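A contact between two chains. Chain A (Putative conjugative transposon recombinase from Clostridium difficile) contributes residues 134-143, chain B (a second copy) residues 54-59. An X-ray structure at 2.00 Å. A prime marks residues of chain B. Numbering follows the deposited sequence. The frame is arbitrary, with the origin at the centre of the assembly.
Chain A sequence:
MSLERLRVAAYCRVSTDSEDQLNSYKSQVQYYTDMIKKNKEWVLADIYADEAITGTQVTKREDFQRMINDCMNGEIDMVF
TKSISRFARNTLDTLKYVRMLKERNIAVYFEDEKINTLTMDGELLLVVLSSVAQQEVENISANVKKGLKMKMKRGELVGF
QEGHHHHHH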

ATOM      1  N   GLN A 134      -7.832  -3.777   0.120  1.00 19.32           N
ATOM      2  CA  GLN A 134      -9.248  -3.564   0.444  1.00 20.09           C
ATOM      3  C   GLN A 134      -9.848  -2.498  -0.471  1.00 19.45           C
ATOM      4  O   GLN A 134     -10.941  -2.662  -0.999  1.00 19.70           O
ATOM      5  CB  GLN A 134      -9.437  -3.164   1.913  1.00 21.12           C
ATOM      6  CG  GLN A 134     -10.917  -2.958   2.348  1.00 26.50           C
ATOM      7  CD  GLN A 134     -11.779  -4.219   2.195  1.00 33.14           C
ATOM      8  OE1 GLN A 134     -11.283  -5.343   2.306  1.00 38.21           O
ATOM      9  NE2 GLN A 134     -13.079  -4.032   1.953  1.00 33.76           N
ATOM     10  N   GLN A 135      -9.122  -1.408  -0.649  1.00 18.80           N
ATOM     11  CA  GLN A 135      -9.545  -0.320  -1.538  1.00 17.84           C
ATOM     12  C   GLN A 135      -9.613  -0.772  -3.021  1.00 17.77           C
ATOM     13  O   GLN A 135     -10.538  -0.387  -3.741  1.00 16.42           O
ATOM     14  CB  GLN A 135      -8.601   0.850  -1.385  1.00 17.54           C
ATOM     15  CG  GLN A 135      -8.915   2.046  -2.236  1.00 17.34           C
ATOM     16  CD  GLN A 135      -8.082   3.249  -1.872  1.00 17.71           C
ATOM     17  OE1 GLN A 135      -6.865   3.274  -2.100  1.00 17.45           O
ATOM     18  NE2 GLN A 135      -8.746   4.291  -1.347  1.00 16.27           N
ATOM     19  N   GLU A 136      -8.623  -1.545  -3.470  1.00 15.94           N
ATOM     20  CA  GLU A 136      -8.618  -2.047  -4.837  1.00 17.03           C
ATOM     21  C   GLU A 136      -9.831  -2.963  -5.070  1.00 17.70           C
ATOM     22  O   GLU A 136     -10.460  -2.876  -6.100  1.00 18.23           O
ATOM     23  CB  GLU A 136      -7.353  -2.844  -5.151  1.00 16.75           C
ATOM     24  CG  GLU A 136      -6.055  -2.043  -5.231  1.00 19.04           C
ATOM     25  CD  GLU A 136      -4.841  -2.974  -5.386  1.00 22.70           C
ATOM     26  OE1 GLU A 136      -4.991  -4.192  -5.171  1.00 25.80           O
ATOM     27  OE2 GLU A 136      -3.746  -2.502  -5.703  1.00 23.56           O
ATOM     28  N   VAL A 137     -10.151  -3.818  -4.112  1.00 18.10           N
ATOM     29  CA  VAL A 137     -11.306  -4.703  -4.223  1.00 19.64           C
ATOM     30  C   VAL A 137     -12.650  -3.922  -4.264  1.00 19.51           C
ATOM     31  O   VAL A 137     -13.526  -4.200  -5.117  1.00 18.00           O
ATOM     32  CB  VAL A 137     -11.298  -5.767  -3.101  1.00 19.40           C
ATOM     33  CG1 VAL A 137     -12.659  -6.463  -2.991  1.00 23.59           C
ATOM     34  CG2 VAL A 137     -10.198  -6.791  -3.365  1.00 20.45           C
ATOM     35  N   GLU A 138     -12.798  -2.957  -3.359  1.00 17.89           N
ATOM     36  CA  GLU A 138     -13.965  -2.099  -3.371  1.00 18.31           C
ATOM     37  C   GLU A 138     -14.049  -1.261  -4.642  1.00 18.58           C
ATOM     38  O   GLU A 138     -15.153  -1.042  -5.149  1.00 18.39           O
ATOM     39  CB  GLU A 138     -13.994  -1.208  -2.129  1.00 18.23           C
ATOM     40  CG  GLU A 138     -13.955  -1.980  -0.842  1.00 18.92           C
ATOM     41  CD  GLU A 138     -13.959  -1.057   0.393  1.00 20.82           C
ATOM     42  OE1 GLU A 138     -13.961   0.169   0.234  1.00 24.15           O
ATOM     43  OE2 GLU A 138     -13.981  -1.575   1.517  1.00 22.02           O
ATOM     44  N   ASN A 139     -12.909  -0.787  -5.152  1.00 17.39           N
ATOM     45  CA  ASN A 139     -12.903  -0.054  -6.428  1.00 17.87           C
ATOM     46  C   ASN A 139     -13.418  -0.916  -7.599  1.00 18.46           C
ATOM     47  O   ASN A 139     -14.203  -0.438  -8.408  1.00 17.35           O
ATOM     48  CB  ASN A 139     -11.533   0.547  -6.748  1.00 17.24           C
ATOM     49  CG  ASN A 139     -11.336   1.918  -6.133  1.00 18.59           C
ATOM     50  OD1 ASN A 139     -12.295   2.673  -5.948  1.00 20.05           O
ATOM     51  ND2 ASN A 139     -10.086   2.259  -5.817  1.00 17.40           N
ATOM     52  N   ILE A 140     -12.984  -2.184  -7.660  1.00 18.83           N
ATOM     53  CA  ILE A 140     -13.428  -3.125  -8.706  1.00 19.20           C
ATOM     54  C   ILE A 140     -14.935  -3.311  -8.589  1.00 19.73           C
ATOM     55  O   ILE A 140     -15.650  -3.241  -9.576  1.00 19.71           O
ATOM     56  CB  ILE A 140     -12.705  -4.491  -8.593  1.00 19.42           C
ATOM     57  CG1 ILE A 140     -11.237  -4.333  -8.995  1.00 19.79           C
ATOM     58  CG2 ILE A 140     -13.420  -5.599  -9.414  1.00 20.20           C
ATOM     59  CD1 ILE A 140     -10.343  -5.531  -8.574  1.00 23.09           C
ATOM     60  N   SER A 141     -15.396  -3.530  -7.370  1.00 20.18           N
ATOM     61  CA  SER A 141     -16.786  -3.741  -7.100  1.00 20.86           C
ATOM     62  C   SER A 141     -17.638  -2.520  -7.527  1.00 20.62           C
ATOM     63  O   SER A 141     -18.663  -2.674  -8.230  1.00 19.31           O
ATOM     64  CB  SER A 141     -16.948  -4.147  -5.641  1.00 21.08           C
ATOM     65  OG  SER A 141     -18.303  -4.079  -5.283  1.00 25.03           O
ATOM     66  N   ALA A 142     -17.172  -1.317  -7.185  1.00 20.21           N
ATOM     67  CA  ALA A 142     -17.836  -0.081  -7.594  1.00 21.02           C
ATOM     68  C   ALA A 142     -17.891   0.090  -9.109  1.00 21.18           C
ATOM     69  O   ALA A 142     -18.914   0.505  -9.652  1.00 19.81           O
ATOM     70  CB  ALA A 142     -17.187   1.148  -6.937  1.00 20.62           C
ATOM     71  N   ASN A 143     -16.783  -0.240  -9.774  1.00 20.98           N
ATOM     72  CA  ASN A 143     -16.655  -0.098 -11.209  1.00 20.79           C
ATOM     73  C   ASN A 143     -17.549  -1.077 -11.966  1.00 20.09           C
ATOM     74  O   ASN A 143     -18.081  -0.744 -13.016  1.00 19.14           O
ATOM     75  CB  ASN A 143     -15.176  -0.224 -11.647  1.00 21.41           C
ATOM     76  CG  ASN A 143     -14.365   1.006 -11.273  1.00 25.34           C
ATOM     77  OD1 ASN A 143     -14.914   2.107 -11.150  1.00 28.84           O
ATOM     78  ND2 ASN A 143     -13.056   0.829 -11.071  1.00 28.45           N
TER
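Chain B 54-59: TGTQVT

Chain B meets chain A as an irregular loop, turned and extended residues alternating, against one side of a helix. Residues 134-143 of chain A are helical throughout, with backbone bonds such as Ala142 N to Glu138 O at 2.9 Å, so the side chains of Gln135, Glu138, Asn139 and Ala142 fall on one side, forming the surface on which the loop rests. The loop, residues 54-59 of chain B, has no regular structure. Gly55′ takes a positive phi (78/17), a conformation that by itself favours glycine; Thr56′ is extended (-139/170), and Gln57′ turns to -100/17 before Val58′ becomes extended again at -82/108. The backbones come nearest at Glu138 and Thr56′, whose CA atoms are 5.4 Å apart. The loop advances broadly in the helix's own direction, from Gly55′ beside Glu138 to Val58′ beside Ala142. Together the two stretches bury 316 Å².

The polar contacts centre on Gln57′, which points toward the helix and has the largest covered area of any residue here. Its chi1 and chi2 are both m, and the folded side chain brings its amide between two helix residues. Gln57′ NE2 donates to Glu138 OE1 at 2.9 Å, while Gln57′ OE1 accepts from Gln135 NE2 at 3.2 Å. A glutamine suits this place because one amide group carries both a donor and an acceptor, here matched by a carboxylate and another amide. Glu138 also points toward the loop, with chi1 m and chi2 t. Glu138 OE2 accepts from Gln134 NE2 at 2.7 Å, so a neighbour one turn back in the helix helps to hold the carboxylate in place.

A water extends the polar network to the backbones. The oxygen of water 1 donates to Glu138 O at 2.5 Å and accepts from Gln57′ N at 3.2 Å, linking a helix carbonyl to a loop amide that do not bond directly.

The remaining contacts are packing. The Glu138 carboxylate lies along the loop backbone, with CD 3.4 Å from Gly55′ O and OE1 3.3 Å from Thr56′ C; the oxygens near one another there are all acceptors and form no hydrogen bond. Asn139 starts out sideways, but its end comes nearer, placing OD1 3.2 Å from Gln57′ CB. Farther along the helix, Ala142 CB meets Val58′ CG2 at 4.2 Å, a small contact suited to two side chains with no polar group to satisfy.

Thr56′ points away from the helix and serves the loop itself: Val58′ N donates to Thr56′ OG1 at 2.8 Å, bracing the backbone around Gln57′.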

ATOM      1  N   THR B  54     -20.765   3.136   3.212  1.00 28.11           N
ATOM      2  CA  THR B  54     -19.859   2.414   4.117  1.00 28.81           C
ATOM      3  C   THR B  54     -19.459   1.072   3.498  1.00 28.33           C
ATOM      4  O   THR B  54     -20.295   0.389   2.934  1.00 28.25           O
ATOM      5  CB  THR B  54     -20.485   2.233   5.536  1.00 28.89           C
ATOM      6  OG1 THR B  54     -20.638   3.519   6.170  1.00 31.88           O
ATOM      7  CG2 THR B  54     -19.605   1.387   6.436  1.00 29.95           C
ATOM      8  N   GLY B  55     -18.173   0.725   3.578  1.00 28.26           N
ATOM      9  CA  GLY B  55     -17.666  -0.511   2.984  1.00 27.19           C
ATOM     10  C   GLY B  55     -17.484  -0.377   1.481  1.00 26.57           C
ATOM     11  O   GLY B  55     -17.351  -1.373   0.783  1.00 26.63           O
ATOM     12  N   THR B  56     -17.461   0.858   0.973  1.00 25.57           N
ATOM     13  CA  THR B  56     -17.320   1.053  -0.474  1.00 25.11           C
ATOM     14  C   THR B  56     -16.382   2.192  -0.742  1.00 24.93           C
ATOM     15  O   THR B  56     -16.017   2.921   0.183  1.00 24.86           O
ATOM     16  CB  THR B  56     -18.652   1.421  -1.187  1.00 24.93           C
ATOM     17  OG1 THR B  56     -18.886   2.833  -1.060  1.00 25.33           O
ATOM     18  CG2 THR B  56     -19.843   0.610  -0.666  1.00 25.27           C
ATOM     19  N   GLN B  57     -16.001   2.353  -2.011  1.00 24.28           N
ATOM     20  CA  GLN B  57     -15.307   3.539  -2.450  1.00 24.03           C
ATOM     21  C   GLN B  57     -16.265   4.535  -3.138  1.00 24.21           C
ATOM     22  O   GLN B  57     -15.821   5.433  -3.853  1.00 23.68           O
ATOM     23  CB  GLN B  57     -14.172   3.186  -3.412  1.00 24.33           C
ATOM     24  CG  GLN B  57     -13.036   2.384  -2.781  1.00 24.44           C
ATOM     25  CD  GLN B  57     -12.406   3.110  -1.601  1.00 21.49           C
ATOM     26  OE1 GLN B  57     -11.947   4.251  -1.726  1.00 22.39           O
ATOM     27  NE2 GLN B  57     -12.392   2.450  -0.454  1.00 21.83           N
ATOM     28  N   VAL B  58     -17.563   4.378  -2.936  1.00 24.17           N
ATOM     29  CA  VAL B  58     -18.511   5.369  -3.474  1.00 25.15           C
ATOM     30  C   VAL B  58     -18.562   6.552  -2.512  1.00 24.34           C
ATOM     31  O   VAL B  58     -19.097   6.428  -1.405  1.00 23.73           O
ATOM     32  CB  VAL B  58     -19.925   4.762  -3.685  1.00 25.24           C
ATOM     33  CG1 VAL B  58     -20.851   5.822  -4.262  1.00 26.75           C
ATOM     34  CG2 VAL B  58     -19.836   3.527  -4.637  1.00 27.63           C
ATOM     35  N   THR B  59     -17.989   7.674  -2.939  1.00 24.45           N
ATOM     36  CA  THR B  59     -17.749   8.821  -2.057  1.00 25.31           C
ATOM     37  C   THR B  59     -17.761  10.165  -2.798  1.00 25.32           C
ATOM     38  O   THR B  59     -17.307  10.272  -3.953  1.00 24.80           O
ATOM     39  CB  THR B  59     -16.372   8.704  -1.329  1.00 25.15           C
ATOM     40  OG1 THR B  59     -16.224   9.788  -0.390  1.00 26.73           O
ATOM     41  CG2 THR B  59     -15.217   8.760  -2.353  1.00 24.63           C
TER
HETATM   42  O   HOH W   1     -17.046  -0.252  -3.641  1.00 21.77           O